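Local coordinates for Ice-binding protein (Leucosporidium, PDB 3UYU) that binds to the surface of ice crystals, inhibits their growth and confers freeze tolerance, with low thermal hysteresis activity, at residues Ala39-Ile44 / Ala69-Thr74; Gly32-Ser37 / Pro61-Met66. The protein carries 2 engineered substitutions. All blocks are in the same frame, centred on the assembly; numbering follows the deposited sequence.

Contact 1: Ala39-Ile44 / Ala69-Thr74; sequences AAATYI and AADYST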
loop_
_atom_site.group_PDB
_atom_site.type_symbol
_atom_site.label_atom_id
_atom_site.label_comp_id
_atom_site.label_asym_id
_atom_site.label_seq_id
_atom_site.Cartn_x
_atom_site.Cartn_y
_atom_site.Cartn_z
ATOM N N ALA A 39 16.427 3.321 6.108
ATOM C CA ALA A 39 17.800 2.806 6.386
ATOM C C ALA A 39 18.348 1.795 5.414
ATOM O O ALA A 39 17.637 0.896 4.872
ATOM C CB ALA A 39 17.877 2.202 7.830
ATOM N N ALA A 40 19.665 1.851 5.179
ATOM C CA ALA A 40 20.342 0.837 4.387
ATOM C C ALA A 40 20.617 -0.490 5.216
ATOM O O ALA A 40 20.487 -0.466 6.454
ATOM C CB ALA A 40 21.741 1.392 3.945
ATOM N N ALA A 41 21.021 -1.556 4.530
ATOM C CA ALA A 41 21.185 -2.872 5.157
ATOM C C ALA A 41 22.263 -2.839 6.231
ATOM O O ALA A 41 22.251 -3.660 7.145
ATOM C CB ALA A 41 21.438 -3.903 4.159
ATOM N N THR A 42 23.120 -1.826 6.201
ATOM C CA THR A 42 24.121 -1.706 7.248
ATOM C C THR A 42 23.526 -1.448 8.648
ATOM O O THR A 42 24.172 -1.654 9.673
ATOM C CB THR A 42 25.152 -0.578 6.820
ATOM O OG1 THR A 42 26.080 -0.356 7.887
ATOM C CG2 THR A 42 24.493 0.676 6.634
ATOM N N TYR A 43 22.252 -1.063 8.723
ATOM C CA TYR A 43 21.618 -0.843 9.998
ATOM C C TYR A 43 20.816 -2.076 10.493
ATOM O O TYR A 43 20.139 -1.932 11.520
ATOM C CB TYR A 43 20.649 0.338 9.874
ATOM C CG TYR A 43 21.358 1.663 9.738
ATOM C CD1 TYR A 43 21.896 2.273 10.848
ATOM C CD2 TYR A 43 21.537 2.247 8.485
ATOM C CE1 TYR A 43 22.547 3.509 10.748
ATOM C CE2 TYR A 43 22.206 3.485 8.367
ATOM C CZ TYR A 43 22.680 4.098 9.498
ATOM O OH TYR A 43 23.312 5.316 9.398
ATOM N N ILE A 44 20.935 -3.172 9.767
ATOM C CA ILE A 44 20.469 -4.511 10.245
ATOM C C ILE A 44 21.716 -5.273 10.718
ATOM O O ILE A 44 22.550 -5.657 9.904
ATOM C CB ILE A 44 19.753 -5.269 9.151
ATOM C CG1 ILE A 44 18.498 -4.490 8.663
ATOM C CG2 ILE A 44 19.388 -6.741 9.627
ATOM C CD1 ILE A 44 17.806 -5.193 7.373
ATOM N N ALA A 69 16.047 -4.362 2.766
ATOM C CA ALA A 69 16.514 -3.008 3.152
ATOM C C ALA A 69 16.412 -2.042 1.986
ATOM O O ALA A 69 16.341 -2.504 0.845
ATOM C CB ALA A 69 17.993 -3.073 3.629
ATOM N N ALA A 70 16.462 -0.749 2.360
ATOM C CA ALA A 70 16.091 0.343 1.386
ATOM C C ALA A 70 17.128 0.426 0.214
ATOM O O ALA A 70 16.785 1.021 -0.815
ATOM C CB ALA A 70 15.927 1.675 2.074
ATOM N N ASP A 71 18.356 -0.089 0.392
ATOM C CA ASP A 71 19.378 -0.048 -0.693
ATOM C C ASP A 71 19.419 -1.278 -1.584
ATOM O O ASP A 71 20.266 -1.396 -2.507
ATOM C CB ASP A 71 20.785 0.250 -0.120
ATOM C CG ASP A 71 21.233 -0.759 0.961
ATOM O OD1 ASP A 71 20.392 -1.224 1.794
ATOM O OD2 ASP A 71 22.453 -1.034 1.063
ATOM N N TYR A 72 18.528 -2.249 -1.339
ATOM C CA TYR A 72 18.437 -3.395 -2.161
ATOM C C TYR A 72 17.799 -3.129 -3.539
ATOM O O TYR A 72 17.272 -2.063 -3.782
ATOM C CB TYR A 72 17.691 -4.542 -1.402
ATOM C CG TYR A 72 18.496 -5.183 -0.235
ATOM C CD1 TYR A 72 19.826 -4.847 0.069
ATOM C CD2 TYR A 72 17.865 -6.165 0.576
ATOM C CE1 TYR A 72 20.541 -5.499 1.116
ATOM C CE2 TYR A 72 18.573 -6.801 1.642
ATOM C CZ TYR A 72 19.889 -6.449 1.896
ATOM O OH TYR A 72 20.561 -7.095 2.905
ATOM N N SER A 73 17.898 -4.071 -4.422
ATOM C CA SER A 73 17.473 -3.860 -5.811
ATOM C C SER A 73 15.978 -3.809 -5.941
ATOM O O SER A 73 15.245 -4.451 -5.206
ATOM C CB SER A 73 18.002 -5.035 -6.637
ATOM O OG SER A 73 19.428 -5.076 -6.517
ATOM N N THR A 74 15.556 -3.104 -6.980
ATOM C CA THR A 74 14.157 -3.080 -7.431
ATOM C C THR A 74 13.500 -4.461 -7.556
ATOM O O THR A 74 14.080 -5.402 -8.158
ATOM C CB THR A 74 14.156 -2.268 -8.805
ATOM O OG1 THR A 74 14.844 -1.003 -8.603
ATOM C CG2 THR A 74 12.790 -1.957 -9.200
HETATM O O HOH W 1 24.027 -1.072 3.292
#

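Contact 2: Gly32-Ser37 / Pro61-Met66; sequences GDIGVS and PQVTGM. Engineered in segment 61-66: M66 (natural residue Leu).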
loop_
_atom_site.group_PDB
_atom_site.type_symbol
_atom_site.label_atom_id
_atom_site.label_comp_id
_atom_site.label_asym_id
_atom_site.label_seq_id
_atom_site.Cartn_x
_atom_site.Cartn_y
_atom_site.Cartn_z
ATOM N N GLY A 32 8.734 -14.930 9.805
ATOM C CA GLY A 32 8.171 -13.835 8.937
ATOM C C GLY A 32 9.291 -12.951 8.484
ATOM O O GLY A 32 10.405 -12.977 9.037
ATOM N N ASP A 33 8.952 -12.114 7.495
ATOM C CA ASP A 33 9.983 -11.216 6.912
ATOM C C ASP A 33 10.319 -10.078 7.840
ATOM O O ASP A 33 9.517 -9.616 8.679
ATOM C CB ASP A 33 9.454 -10.638 5.586
ATOM C CG ASP A 33 9.224 -11.695 4.544
ATOM O OD1 ASP A 33 9.682 -12.865 4.637
ATOM O OD2 ASP A 33 8.496 -11.370 3.503
ATOM N N ILE A 34 11.509 -9.511 7.625
ATOM C CA ILE A 34 11.879 -8.301 8.292
ATOM C C ILE A 34 12.406 -7.232 7.273
ATOM O O ILE A 34 12.904 -7.598 6.172
ATOM C CB ILE A 34 12.924 -8.499 9.459
ATOM C CG1 ILE A 34 14.290 -8.902 8.898
ATOM C CG2 ILE A 34 12.408 -9.572 10.505
ATOM C CD1 ILE A 34 15.449 -8.947 10.006
ATOM N N GLY A 35 12.221 -5.979 7.673
ATOM C CA GLY A 35 12.584 -4.850 6.789
ATOM C C GLY A 35 12.928 -3.571 7.428
ATOM O O GLY A 35 12.466 -3.263 8.497
ATOM N N VAL A 36 13.856 -2.831 6.755
ATOM C CA VAL A 36 14.181 -1.470 7.140
ATOM C C VAL A 36 14.126 -0.523 5.963
ATOM O O VAL A 36 14.574 -0.916 4.871
ATOM C CB VAL A 36 15.558 -1.315 7.860
ATOM C CG1 VAL A 36 15.589 -2.175 9.157
ATOM C CG2 VAL A 36 16.673 -1.685 6.983
ATOM N N SER A 37 13.509 0.628 6.222
ATOM C CA SER A 37 13.452 1.743 5.228
ATOM C C SER A 37 13.076 3.001 6.021
ATOM O O SER A 37 12.120 3.014 6.787
ATOM C CB SER A 37 12.423 1.435 4.133
ATOM O OG SER A 37 12.300 2.619 3.308
ATOM N N PRO A 61 20.152 -17.271 9.340
ATOM C CA PRO A 61 19.662 -18.453 10.034
ATOM C C PRO A 61 18.624 -18.078 11.092
ATOM O O PRO A 61 17.803 -18.956 11.434
ATOM C CB PRO A 61 20.937 -19.044 10.688
ATOM C CG PRO A 61 22.060 -18.570 9.765
ATOM C CD PRO A 61 21.626 -17.142 9.415
ATOM N N GLN A 62 18.617 -16.825 11.580
ATOM C CA GLN A 62 17.698 -16.381 12.604
ATOM C C GLN A 62 16.340 -15.962 12.066
ATOM O O GLN A 62 15.516 -15.669 12.877
ATOM C CB GLN A 62 18.274 -15.222 13.380
ATOM C CG GLN A 62 19.603 -15.611 14.159
ATOM C CD GLN A 62 20.279 -14.375 14.697
ATOM O OE1 GLN A 62 21.383 -13.931 14.105
ATOM N NE2 GLN A 62 19.739 -13.751 15.680
ATOM N N VAL A 63 16.157 -15.906 10.742
ATOM C CA VAL A 63 14.869 -15.394 10.184
ATOM C C VAL A 63 14.375 -16.486 9.270
ATOM O O VAL A 63 15.050 -16.968 8.347
ATOM C CB VAL A 63 15.100 -14.106 9.386
ATOM C CG1 VAL A 63 13.784 -13.626 8.665
ATOM C CG2 VAL A 63 15.536 -12.992 10.288
ATOM N N THR A 64 13.129 -16.935 9.516
ATOM C CA THR A 64 12.466 -17.830 8.595
ATOM C C THR A 64 11.584 -16.956 7.673
ATOM O O THR A 64 10.505 -16.532 8.069
ATOM C CB THR A 64 11.656 -18.923 9.348
ATOM O OG1 THR A 64 12.588 -19.710 10.110
ATOM C CG2 THR A 64 11.030 -19.844 8.319
ATOM N N GLY A 65 12.174 -16.613 6.517
ATOM C CA GLY A 65 11.572 -15.601 5.613
ATOM C C GLY A 65 12.698 -14.823 4.999
ATOM O O GLY A 65 13.818 -15.350 4.844
HETATM N N MSE A 66 12.379 -13.618 4.556
HETATM C CA MSE A 66 13.372 -12.779 3.857
HETATM C C MSE A 66 13.625 -11.504 4.569
HETATM O O MSE A 66 12.821 -11.017 5.347
HETATM C CB MSE A 66 12.821 -12.430 2.456
HETATM C CG MSE A 66 12.931 -13.508 1.455
HETATM SE SE MSE A 66 11.577 -14.865 1.680
HETATM C CE MSE A 66 11.904 -15.745 -0.051
#

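Contact 1: Ala39-Ile44 / Ala69-Thr74
OD1 of D71 accepts the backbone N-H of A41 at 2.8 Å, the shortest polar bond between A39-I44 and A69-T74. The amide meets this oxygen on its syn side, 30° out of the carboxylate plane, and the N-H...O angle of 143° makes the bond somewhat bent. CG of D71 stands between its own backbone N and carbonyl carbon (chi1 57°), which places OD1 3.6 Å from CB of A40. The other oxygen, OD2, receives a bond from a water at 2.7 Å; that water in turn weakly accepts the N-H of T42, so one carboxylate serves two successive amides at the start of the 3-10 segment 41-43. V230 of the second subunit packs on D71. A second direct bond runs from A70 N to A39 O at 3.2 Å.

Methyl groups and the Y72 ring make up the apolar side of the contact. CB of A69 sits 4.1 Å above the Y72 ring plane, over its centre, while CB of A41 approaches the same ring obliquely, 3.6 Å from CE1. The two alanine methyls also touch each other, and CD1 of I44 closes on A69. A69 to Y72 form a type I beta turn, closed by Y72 N bonding to A69 O. Together these features join two neighbouring loops of a right-handed beta-helix, typical of the ice-binding protein family.

Contact 2: Gly32-Ser37 / Pro61-Met66
The carboxylate of D33 is the flat group of this contact, and the backbone N-H of M66 reaches its OD1 from above the plane, 47° out of it. The bond is short, 2.8 Å from M66 N to D33 OD1, and nearly straight. With CG anti to the D33 carbonyl carbon, beside the backbone N, chi1 -64° and chi2 -15° leave OD1 3.5 Å from CA of G65. A beta carbon on G65 would clash with this oxygen, and its backbone angles alone already call for glycine.

Two backbone bonds flank the carboxylate: I34 N donates to M66 O at 3.0 Å, nearly along the C=O axis, and G32 N donates to T64 O. An alanine in place of D33 would probably leave the N-H of M66 without this acceptor and the G65-M66 backbone less firmly held.

On the inner side, CD1 of I34 meets CG2 of V63 at 4.1 Å, the two side chains crossing obliquely, and both touch F47. CG1 of V63, anti to its backbone N, lies 3.5 Å from G32 O, a buried carbonyl with no partner in the model. M66, an engineered substitution for the natural leucine, is modelled as selenomethionine; its side chain bends at chi2 and packs against T74 of the second subunit. The chemistry thus divides in two: the D33 carboxylate takes the M66 amide that the two backbone bonds do not use, while I34 and V63 make an apolar contact.

From the N terminus the chain passes first through 32-37, on strand 34-36, and then 39-44, which leads into strand 44-45. It goes on to 61-66, where contact 2 closes a loop with 23 residues between its nearest ends, and to 69-74, where contact 1 closes its own. The segments alternate, so the two closures cross instead of nesting. They lie about 12 Å apart, centre to centre, and V36 joins them directly: its CG2 is 3.7 Å from CD1 of I44 and also touches the A69 methyl. Both contacts thereby tie one stretch of the beta-helix wall to the next, contact 2 at strand 63-64 and contact 1 just before helix 76-96.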